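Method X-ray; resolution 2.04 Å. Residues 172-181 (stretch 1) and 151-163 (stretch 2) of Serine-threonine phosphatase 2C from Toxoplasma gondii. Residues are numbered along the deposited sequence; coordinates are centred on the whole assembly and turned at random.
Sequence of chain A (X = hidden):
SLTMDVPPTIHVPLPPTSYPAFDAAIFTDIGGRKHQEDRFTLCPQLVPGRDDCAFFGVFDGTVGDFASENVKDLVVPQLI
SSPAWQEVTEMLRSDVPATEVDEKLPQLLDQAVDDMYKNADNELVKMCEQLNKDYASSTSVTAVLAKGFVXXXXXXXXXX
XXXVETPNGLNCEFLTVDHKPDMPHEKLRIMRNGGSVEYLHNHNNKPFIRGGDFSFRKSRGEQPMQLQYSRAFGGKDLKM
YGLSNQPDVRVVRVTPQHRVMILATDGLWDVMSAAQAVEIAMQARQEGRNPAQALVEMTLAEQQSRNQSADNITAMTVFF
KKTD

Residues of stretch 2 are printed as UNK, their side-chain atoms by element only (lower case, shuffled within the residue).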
# COMPACT_ATOMS: atom_id res chain seq x y z
N CYS A 172 17.83 -7.59 -0.23
CA CYS A 172 16.49 -7.30 0.28
C CYS A 172 16.36 -5.87 0.78
O CYS A 172 17.13 -5.43 1.63
CB CYS A 172 16.19 -8.27 1.42
SG CYS A 172 16.34 -9.99 0.93
N GLU A 173 15.36 -5.16 0.26
CA GLU A 173 15.15 -3.78 0.66
C GLU A 173 13.68 -3.39 0.57
O GLU A 173 12.88 -4.08 -0.06
CB GLU A 173 15.95 -2.86 -0.27
CG GLU A 173 15.36 -2.77 -1.68
CD GLU A 173 16.00 -1.68 -2.53
OE1 GLU A 173 16.27 -0.59 -1.98
OE2 GLU A 173 16.22 -1.90 -3.75
N PHE A 174 13.33 -2.28 1.22
CA PHE A 174 11.97 -1.76 1.15
C PHE A 174 11.99 -0.76 0.00
O PHE A 174 12.98 -0.05 -0.16
CB PHE A 174 11.60 -1.03 2.45
CG PHE A 174 11.28 -1.94 3.59
CD1 PHE A 174 10.25 -2.88 3.47
CD2 PHE A 174 11.98 -1.86 4.79
CE1 PHE A 174 9.93 -3.71 4.53
CE2 PHE A 174 11.66 -2.68 5.85
CZ PHE A 174 10.63 -3.61 5.72
N LEU A 175 10.93 -0.72 -0.80
CA LEU A 175 10.88 0.22 -1.91
C LEU A 175 10.13 1.48 -1.48
O LEU A 175 10.01 2.44 -2.24
CB LEU A 175 10.17 -0.41 -3.11
CG LEU A 175 10.84 -1.64 -3.72
CD1 LEU A 175 9.98 -2.21 -4.84
CD2 LEU A 175 12.22 -1.26 -4.24
N THR A 176 9.63 1.47 -0.25
CA THR A 176 8.89 2.61 0.27
C THR A 176 9.36 3.02 1.65
O THR A 176 9.74 2.18 2.47
CB THR A 176 7.37 2.29 0.37
OG1 THR A 176 7.18 1.17 1.25
CG2 THR A 176 6.80 1.95 -0.99
N VAL A 177 9.34 4.32 1.91
CA VAL A 177 9.72 4.88 3.20
C VAL A 177 8.44 5.45 3.83
O VAL A 177 7.72 6.21 3.19
CB VAL A 177 10.77 5.99 3.02
CG1 VAL A 177 11.03 6.68 4.36
CG2 VAL A 177 12.07 5.39 2.45
N ASP A 178 8.17 5.09 5.08
CA ASP A 178 6.96 5.54 5.76
C ASP A 178 6.78 7.06 5.79
O ASP A 178 7.75 7.80 5.90
CB ASP A 178 6.93 5.06 7.21
CG ASP A 178 7.05 3.55 7.34
OD1 ASP A 178 6.95 2.84 6.32
OD2 ASP A 178 7.23 3.08 8.49
N HIS A 179 5.54 7.50 5.68
CA HIS A 179 5.24 8.92 5.77
C HIS A 179 4.94 9.14 7.26
O HIS A 179 3.87 8.79 7.75
CB HIS A 179 4.03 9.29 4.92
CG HIS A 179 4.25 9.12 3.45
ND1 HIS A 179 3.48 8.28 2.67
CD2 HIS A 179 5.14 9.70 2.61
CE1 HIS A 179 3.89 8.35 1.42
NE2 HIS A 179 4.89 9.21 1.35
N LYS A 180 5.91 9.67 7.97
CA LYS A 180 5.78 9.92 9.39
C LYS A 180 5.68 11.43 9.66
O LYS A 180 6.37 12.23 9.04
CB LYS A 180 6.99 9.33 10.13
CG LYS A 180 7.10 7.80 10.01
CD LYS A 180 5.86 7.11 10.60
CE LYS A 180 6.00 5.57 10.63
NZ LYS A 180 4.82 4.89 11.26
N PRO A 181 4.79 11.82 10.58
CA PRO A 181 4.58 13.23 10.92
C PRO A 181 5.82 13.98 11.41
O PRO A 181 5.90 15.21 11.29
CB PRO A 181 3.47 13.17 11.97
CG PRO A 181 3.65 11.83 12.59
CD PRO A 181 3.93 10.96 11.40
N UNK A 151 5.39 0.03 -11.16
CA UNK A 151 5.20 1.38 -10.66
C UNK A 151 4.71 1.27 -9.22
O UNK A 151 3.55 0.95 -8.98
c UNK A 151 4.18 2.11 -11.52
N UNK A 152 5.60 1.54 -8.28
CA UNK A 152 5.27 1.48 -6.86
C UNK A 152 4.75 2.82 -6.35
O UNK A 152 5.35 3.88 -6.61
c UNK A 152 6.49 1.07 -6.00
c UNK A 152 6.96 -0.33 -6.37
c UNK A 152 6.14 1.11 -4.53
N UNK A 153 3.65 2.78 -5.62
CA UNK A 153 3.09 3.98 -5.05
C UNK A 153 2.67 3.67 -3.63
O UNK A 153 2.39 2.51 -3.31
N UNK A 154 2.65 4.68 -2.76
CA UNK A 154 2.21 4.45 -1.39
C UNK A 154 1.87 5.71 -0.61
O UNK A 154 2.29 6.82 -0.95
c UNK A 154 4.26 4.45 0.14
n UNK A 154 5.53 5.50 1.60
c UNK A 154 4.40 4.72 1.46
c UNK A 154 3.24 3.63 -0.59
n UNK A 154 5.31 5.08 -0.49
c UNK A 154 6.05 5.70 0.41
N UNK A 155 1.10 5.51 0.44
CA UNK A 155 0.67 6.56 1.35
C UNK A 155 0.65 5.90 2.72
O UNK A 155 -0.01 4.87 2.90
c UNK A 155 -0.74 7.04 1.02
c UNK A 155 -1.01 7.85 -0.25
c UNK A 155 -0.24 9.16 -0.23
c UNK A 155 -2.51 8.13 -0.35
N UNK A 156 1.37 6.45 3.68
CA UNK A 156 1.32 5.88 5.01
C UNK A 156 2.51 5.04 5.44
O UNK A 156 3.63 5.29 5.01
N UNK A 157 2.26 4.05 6.29
CA UNK A 157 3.34 3.23 6.80
C UNK A 157 3.26 1.75 6.49
O UNK A 157 3.83 0.94 7.21
o UNK A 157 1.31 2.59 8.51
c UNK A 157 2.23 3.22 9.06
o UNK A 157 2.16 3.67 10.21
c UNK A 157 3.51 3.44 8.30
N UNK A 158 2.53 1.39 5.44
CA UNK A 158 2.50 -0.01 5.01
C UNK A 158 3.72 -0.03 4.08
O UNK A 158 4.14 1.03 3.59
o UNK A 158 0.11 -0.42 5.07
c UNK A 158 1.23 -0.33 4.21
N UNK A 159 4.31 -1.20 3.84
CA UNK A 159 5.50 -1.24 3.01
C UNK A 159 5.57 -2.35 1.97
O UNK A 159 4.85 -3.35 2.05
n UNK A 159 9.27 1.19 8.81
n UNK A 159 8.19 0.30 6.97
n UNK A 159 10.05 -0.74 7.84
c UNK A 159 8.02 -0.68 5.91
c UNK A 159 6.74 -1.38 3.90
c UNK A 159 6.87 -0.32 4.98
c UNK A 159 9.17 0.25 7.87
N UNK A 160 6.46 -2.16 1.00
CA UNK A 160 6.71 -3.14 -0.04
C UNK A 160 8.18 -3.53 0.04
O UNK A 160 9.05 -2.67 0.00
c UNK A 160 4.59 -1.68 -2.98
c UNK A 160 6.44 -2.57 -1.46
c UNK A 160 4.97 -2.16 -1.59
c UNK A 160 6.78 -3.62 -2.52
N UNK A 161 8.45 -4.83 0.18
CA UNK A 161 9.82 -5.32 0.26
C UNK A 161 10.15 -6.02 -1.06
O UNK A 161 9.26 -6.57 -1.72
c UNK A 161 9.99 -6.27 1.43
N UNK A 162 11.42 -6.01 -1.43
CA UNK A 162 11.82 -6.63 -2.69
C UNK A 162 13.06 -7.50 -2.55
O UNK A 162 14.06 -7.10 -1.96
se UNK A 162 10.62 -6.47 -6.03
c UNK A 162 10.45 -4.83 -7.07
c UNK A 162 12.29 -6.05 -5.16
c UNK A 162 12.09 -5.53 -3.73
N UNK A 163 12.97 -8.72 -3.08
CA UNK A 163 14.09 -9.63 -3.03
C UNK A 163 14.70 -9.75 -4.42
O UNK A 163 14.02 -10.15 -5.36
O HOH W 1 5.82 0.96 9.10
O HOH W 2 6.70 2.80 3.60

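Position 151 carries one carbon, out of reach of stretch 1: A151. Position 152 has three carbons, one bearing the other two, and a branch tip lies 3.7 Å from T176 CG2; this is V152. Position 153 has no side-chain atoms, so G153.

Position 154 shows one carbon leading to a five-membered ring of three carbons and two nitrogens, one nitrogen 2.8 Å from V177 O: H154. Its NE2 donates that bond. The ring is sandwiched, with T176 CB 3.6 Å from the H154 ring centroid on one face and the H179 ring on the other, an offset stack with planes at 8° and centroids 4.3 Å apart.

Position 155 holds four carbons forked at the second, pointing away: L155. Position 156 has none, and its phi/psi of 104/-149 would jam a CB against the preceding carbonyl O, so G156 is dictated by its own backbone. That backbone pairs with H179 twice: G156 N donates to H179 ND1 and H179 N to G156 O, each at 3.0 Å.

Position 157 has two carbons, the second carrying two oxygens, one of them 3.1 Å from K180 NZ. It is D157, and the salt bridge runs from K180 NZ to OD2. Position 158, one carbon then one oxygen, points away; S158 has its hydroxyl bonded elsewhere in the structure.

Position 159 has three carbons, a nitrogen 2.9 Å from D178 OD1, then a carbon with two more nitrogens, one 2.8 Å from D178 OD2: R159. NE and NH2 thus make a two-pronged salt bridge, while R159 CD sits over the F174 ring, 3.8 Å from its centroid.

Position 160 has four carbons forked at the first, one arm two carbons long; the short arm lies 4.2 Å from L175 CD1: I160. Its O accepts from L175 N at 2.8 Å. Position 161 has one carbon, the CB, 4.0 Å from F174 CD1: A161. Position 162 is an unbranched run of two carbons, selenium and a carbon 3.5 Å from L175 CD1: selenomethionine M162. Position 163 has no side chain; G163 pairs with C172.

The contact works in two regimes. Antiparallel strands set the register, with M162 N to E173 O at 2.8 Å and E173 N to M162 O at 3.2 Å; L175 then packs against V152, I160 and M162. Past the strand, the histidine stack and the R159-D178 pair fasten the loop, and two waters bridge it. One donates to D157 O and D178 OD2, the other to S158 O and D178 OD1.

Stretch 2 (151-163) AVGHLGDSRIAMG
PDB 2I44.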